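Local coordinates for CBS domain-containing protein CBSX2, chloroplastic (Arabidopsis thaliana, PDB 3SL7) that probably modulates plant development as a chloroplast CBS-pair protein that regulates the thioredoxin system, at residues 47-59 against 99-111. Residues are numbered along the deposited sequence; the frame is centred on the assembly and turned at random.
Sequences WTLVGVVSDYDLL and VVGDLMTPSPLVV
The tip of Leu49 presses on the Pro108 ring, CD1 to CG at 3.4 Å, tighter than usual for two carbons. With Leu49 CG anti to the backbone N (chi1 -171°), the same CD1 also reaches Val110 CG1. Val50 O receives Ser107 N from above its carbonyl plane, at 3.2 Å. Val50 and Gly51 form a classic beta bulge opposite Val42, and Gly51 pairs with Pro106 in the antiparallel non-hydrogen-bonded position, where a side chain would collide with SE of selenomethionine Met104 and with Thr105 O. Val52 is gripped at both backbone atoms: its N donates to Thr105 O, and its O takes Thr105 N at 2.8 Å in a nearly straight bond (173° at the hydrogen). Its CG1 lies alongside Pro108 CG at 3.6 Å, while CG2 rests near Thr105 CB. Val53 CB packs on Met104 CB, and its CG1 touches Val100 CG1 at 4.0 Å; Val42 of strand 39-43 borders this cluster. In helix 55-58, Asp57 OD2 turns back to accept Ser54 N at 2.9 Å, on the anti side of the carboxylate, and its CB lies against Leu103 O. An alanine at Asp57 would remove that acceptor and is likely to leave Ser54 N without its mate, letting the strand-to-helix turn shift. Leu58 CD2 meets Leu103 CD1 at 4.1 Å, beside Leu29 and Leu32 of helix 25-35. Strand 105-106 of the second CBS repeat thus becomes an edge strand on the first repeat's sheet; polar bonding across the join is all backbone, and apolar side chains supply the rest, tying together the two halves of the CBS pair.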
loop_
_atom_site.group_PDB
_atom_site.type_symbol
_atom_site.label_atom_id
_atom_site.label_comp_id
_atom_site.label_asym_id
_atom_site.label_seq_id
_atom_site.Cartn_x
_atom_site.Cartn_y
_atom_site.Cartn_z
ATOM N N TRP A 47 -12.084 -6.141 -20.524
ATOM C CA TRP A 47 -10.751 -6.063 -19.938
ATOM C C TRP A 47 -9.826 -5.084 -20.644
ATOM O O TRP A 47 -8.630 -5.059 -20.382
ATOM C CB TRP A 47 -10.112 -7.454 -19.827
ATOM C CG TRP A 47 -10.467 -8.057 -18.532
ATOM C CD1 TRP A 47 -11.649 -8.648 -18.202
ATOM C CD2 TRP A 47 -9.665 -8.070 -17.354
ATOM N NE1 TRP A 47 -11.624 -9.048 -16.889
ATOM C CE2 TRP A 47 -10.416 -8.703 -16.344
ATOM C CE3 TRP A 47 -8.378 -7.620 -17.055
ATOM C CZ2 TRP A 47 -9.924 -8.899 -15.059
ATOM C CZ3 TRP A 47 -7.894 -7.806 -15.773
ATOM C CH2 TRP A 47 -8.665 -8.443 -14.792
ATOM N N THR A 48 -10.391 -4.259 -21.518
ATOM C CA THR A 48 -9.641 -3.136 -22.060
ATOM C C THR A 48 -9.368 -2.148 -20.937
ATOM O O THR A 48 -10.286 -1.764 -20.196
ATOM C CB THR A 48 -10.405 -2.437 -23.183
ATOM O OG1 THR A 48 -10.720 -3.400 -24.195
ATOM C CG2 THR A 48 -9.554 -1.325 -23.787
ATOM N N LEU A 49 -8.108 -1.750 -20.796
ATOM C CA LEU A 49 -7.724 -0.782 -19.774
ATOM C C LEU A 49 -8.257 0.574 -20.211
ATOM O O LEU A 49 -7.939 1.044 -21.301
ATOM C CB LEU A 49 -6.201 -0.757 -19.647
ATOM C CG LEU A 49 -5.477 -0.007 -18.525
ATOM C CD1 LEU A 49 -5.261 1.424 -18.896
ATOM C CD2 LEU A 49 -6.222 -0.130 -17.211
ATOM N N VAL A 50 -9.105 1.191 -19.392
ATOM C CA VAL A 50 -9.684 2.481 -19.769
ATOM C C VAL A 50 -9.249 3.632 -18.860
ATOM O O VAL A 50 -9.408 4.804 -19.206
ATOM C CB VAL A 50 -11.221 2.420 -19.850
ATOM C CG1 VAL A 50 -11.651 1.315 -20.803
ATOM C CG2 VAL A 50 -11.838 2.228 -18.455
ATOM N N GLY A 51 -8.691 3.294 -17.705
ATOM C CA GLY A 51 -8.267 4.309 -16.767
ATOM C C GLY A 51 -7.697 3.738 -15.496
ATOM O O GLY A 51 -7.521 2.531 -15.355
ATOM N N VAL A 52 -7.373 4.636 -14.580
ATOM C CA VAL A 52 -6.905 4.261 -13.259
ATOM C C VAL A 52 -7.603 5.184 -12.274
ATOM O O VAL A 52 -7.991 6.301 -12.625
ATOM C CB VAL A 52 -5.369 4.424 -13.125
ATOM C CG1 VAL A 52 -4.639 3.488 -14.118
ATOM C CG2 VAL A 52 -4.964 5.869 -13.369
ATOM N N VAL A 53 -7.771 4.719 -11.043
ATOM C CA VAL A 53 -8.437 5.531 -10.022
ATOM C C VAL A 53 -7.801 5.238 -8.678
ATOM O O VAL A 53 -7.431 4.094 -8.396
ATOM C CB VAL A 53 -9.969 5.281 -9.994
ATOM C CG1 VAL A 53 -10.280 3.871 -9.508
ATOM C CG2 VAL A 53 -10.650 6.333 -9.124
ATOM N N SER A 54 -7.628 6.282 -7.873
ATOM C CA SER A 54 -6.967 6.154 -6.588
ATOM C C SER A 54 -7.859 6.541 -5.440
ATOM O O SER A 54 -8.907 7.154 -5.648
ATOM C CB SER A 54 -5.742 7.057 -6.560
ATOM O OG SER A 54 -4.832 6.663 -7.560
ATOM N N ASP A 55 -7.431 6.204 -4.223
ATOM C CA ASP A 55 -8.152 6.642 -3.028
ATOM C C ASP A 55 -8.317 8.167 -3.015
ATOM O O ASP A 55 -9.368 8.663 -2.644
ATOM C CB ASP A 55 -7.481 6.147 -1.736
ATOM C CG ASP A 55 -5.967 6.345 -1.734
ATOM O OD1 ASP A 55 -5.434 7.069 -2.602
ATOM O OD2 ASP A 55 -5.307 5.776 -0.841
ATOM N N TYR A 56 -7.291 8.897 -3.448
ATOM C CA TYR A 56 -7.348 10.360 -3.484
ATOM C C TYR A 56 -8.396 10.890 -4.472
ATOM O O TYR A 56 -8.859 12.023 -4.345
ATOM C CB TYR A 56 -5.955 10.983 -3.745
ATOM C CG TYR A 56 -5.211 10.472 -4.960
ATOM C CD1 TYR A 56 -4.069 9.686 -4.825
ATOM C CD2 TYR A 56 -5.637 10.781 -6.248
ATOM C CE1 TYR A 56 -3.380 9.220 -5.942
ATOM C CE2 TYR A 56 -4.955 10.313 -7.366
ATOM C CZ TYR A 56 -3.829 9.538 -7.208
ATOM O OH TYR A 56 -3.155 9.076 -8.323
ATOM N N ASP A 57 -8.780 10.071 -5.443
ATOM C CA ASP A 57 -9.832 10.450 -6.384
ATOM C C ASP A 57 -11.194 10.169 -5.781
ATOM O O ASP A 57 -12.108 10.983 -5.879
ATOM C CB ASP A 57 -9.709 9.654 -7.682
ATOM C CG ASP A 57 -8.419 9.930 -8.423
ATOM O OD1 ASP A 57 -8.027 11.113 -8.514
ATOM O OD2 ASP A 57 -7.805 8.957 -8.921
ATOM N N LEU A 58 -11.323 8.997 -5.167
ATOM C CA LEU A 58 -12.593 8.543 -4.624
ATOM C C LEU A 58 -13.013 9.329 -3.379
ATOM O O LEU A 58 -14.200 9.447 -3.089
ATOM C CB LEU A 58 -12.517 7.047 -4.312
ATOM C CG LEU A 58 -12.207 6.129 -5.495
ATOM C CD1 LEU A 58 -11.931 4.716 -5.017
ATOM C CD2 LEU A 58 -13.354 6.152 -6.510
ATOM N N LEU A 59 -12.046 9.884 -2.652
ATOM C CA LEU A 59 -12.354 10.592 -1.406
ATOM C C LEU A 59 -11.997 12.074 -1.461
ATOM O O LEU A 59 -11.675 12.677 -0.447
ATOM C CB LEU A 59 -11.640 9.931 -0.224
ATOM C CG LEU A 59 -12.168 8.538 0.121
ATOM C CD1 LEU A 59 -11.242 7.843 1.093
ATOM C CD2 LEU A 59 -13.587 8.620 0.673
ATOM N N VAL A 99 -20.025 7.270 -9.383
ATOM C CA VAL A 99 -19.345 6.133 -9.998
ATOM C C VAL A 99 -17.878 6.417 -10.312
ATOM O O VAL A 99 -17.460 7.568 -10.435
ATOM C CB VAL A 99 -19.979 5.646 -11.331
ATOM C CG1 VAL A 99 -21.167 4.719 -11.139
ATOM C CG2 VAL A 99 -20.124 6.752 -12.372
ATOM N N VAL A 100 -17.109 5.348 -10.472
ATOM C CA VAL A 100 -15.686 5.463 -10.764
ATOM C C VAL A 100 -15.432 6.300 -12.012
ATOM O O VAL A 100 -14.559 7.152 -12.012
ATOM C CB VAL A 100 -15.039 4.073 -10.929
ATOM C CG1 VAL A 100 -13.665 4.195 -11.610
ATOM C CG2 VAL A 100 -14.927 3.397 -9.571
ATOM N N GLY A 101 -16.191 6.045 -13.074
ATOM C CA GLY A 101 -16.016 6.760 -14.323
ATOM C C GLY A 101 -15.843 8.260 -14.141
ATOM O O GLY A 101 -14.998 8.867 -14.786
ATOM N N ASP A 102 -16.638 8.874 -13.265
ATOM C CA ASP A 102 -16.561 10.320 -13.094
ATOM C C ASP A 102 -15.217 10.762 -12.515
ATOM O O ASP A 102 -14.749 11.865 -12.795
ATOM C CB ASP A 102 -17.721 10.817 -12.209
ATOM C CG ASP A 102 -19.060 10.819 -12.950
ATOM O OD1 ASP A 102 -19.525 9.734 -13.330
ATOM O OD2 ASP A 102 -19.671 11.895 -13.082
ATOM N N LEU A 103 -14.592 9.900 -11.722
ATOM C CA LEU A 103 -13.468 10.314 -10.880
ATOM C C LEU A 103 -12.133 9.771 -11.349
ATOM O O LEU A 103 -11.082 10.150 -10.838
ATOM C CB LEU A 103 -13.696 9.841 -9.453
ATOM C CG LEU A 103 -15.029 10.274 -8.827
ATOM C CD1 LEU A 103 -15.108 9.800 -7.392
ATOM C CD2 LEU A 103 -15.182 11.780 -8.905
HETATM N N MSE A 104 -12.186 8.861 -12.307
HETATM C CA MSE A 104 -10.987 8.189 -12.765
HETATM C C MSE A 104 -10.131 9.066 -13.681
HETATM O O MSE A 104 -10.544 10.127 -14.164
HETATM C CB MSE A 104 -11.363 6.907 -13.491
HETATM C CG MSE A 104 -11.855 7.156 -14.901
HETATM SE SE MSE A 104 -12.283 5.519 -15.842
HETATM C CE MSE A 104 -12.793 6.242 -17.568
ATOM N N THR A 105 -8.909 8.615 -13.895
ATOM C CA THR A 105 -8.019 9.231 -14.853
ATOM C C THR A 105 -7.998 8.324 -16.061
ATOM O O THR A 105 -7.557 7.179 -15.973
ATOM C CB THR A 105 -6.606 9.362 -14.272
ATOM O OG1 THR A 105 -6.622 10.363 -13.246
ATOM C CG2 THR A 105 -5.623 9.758 -15.361
ATOM N N PRO A 106 -8.507 8.821 -17.192
ATOM C CA PRO A 106 -8.616 7.994 -18.384
ATOM C C PRO A 106 -7.264 7.936 -19.107
ATOM O O PRO A 106 -6.415 8.797 -18.871
ATOM C CB PRO A 106 -9.617 8.765 -19.225
ATOM C CG PRO A 106 -9.297 10.196 -18.904
ATOM C CD PRO A 106 -8.912 10.216 -17.447
ATOM N N SER A 107 -7.066 6.922 -19.935
ATOM C CA SER A 107 -5.930 6.921 -20.853
ATOM C C SER A 107 -4.603 7.073 -20.106
ATOM O O SER A 107 -3.799 7.940 -20.442
ATOM C CB SER A 107 -6.114 8.083 -21.830
ATOM O OG SER A 107 -5.208 7.983 -22.911
ATOM N N PRO A 108 -4.390 6.259 -19.055
ATOM C CA PRO A 108 -3.172 6.417 -18.251
ATOM C C PRO A 108 -1.943 5.953 -19.026
ATOM O O PRO A 108 -2.083 5.344 -20.098
ATOM C CB PRO A 108 -3.427 5.497 -17.045
ATOM C CG PRO A 108 -4.362 4.451 -17.563
ATOM C CD PRO A 108 -5.249 5.168 -18.555
ATOM N N LEU A 109 -0.767 6.267 -18.490
ATOM C CA LEU A 109 0.484 5.727 -18.982
ATOM C C LEU A 109 0.450 4.232 -18.812
ATOM O O LEU A 109 0.115 3.733 -17.739
ATOM C CB LEU A 109 1.658 6.278 -18.172
ATOM C CG LEU A 109 2.166 7.656 -18.577
ATOM C CD1 LEU A 109 3.406 8.021 -17.758
ATOM C CD2 LEU A 109 2.458 7.663 -20.079
ATOM N N VAL A 110 0.812 3.511 -19.870
ATOM C CA VAL A 110 0.960 2.064 -19.764
ATOM C C VAL A 110 2.262 1.560 -20.391
ATOM O O VAL A 110 2.922 2.266 -21.164
ATOM C CB VAL A 110 -0.208 1.298 -20.421
ATOM C CG1 VAL A 110 -1.568 1.794 -19.897
ATOM C CG2 VAL A 110 -0.132 1.403 -21.939
ATOM N N VAL A 111 2.624 0.327 -20.058
ATOM C CA VAL A 111 3.775 -0.305 -20.677
ATOM C C VAL A 111 3.327 -1.639 -21.244
ATOM O O VAL A 111 2.175 -2.039 -21.067
ATOM C CB VAL A 111 4.912 -0.531 -19.669
ATOM C CG1 VAL A 111 5.472 0.803 -19.198
ATOM C CG2 VAL A 111 4.414 -1.347 -18.489
#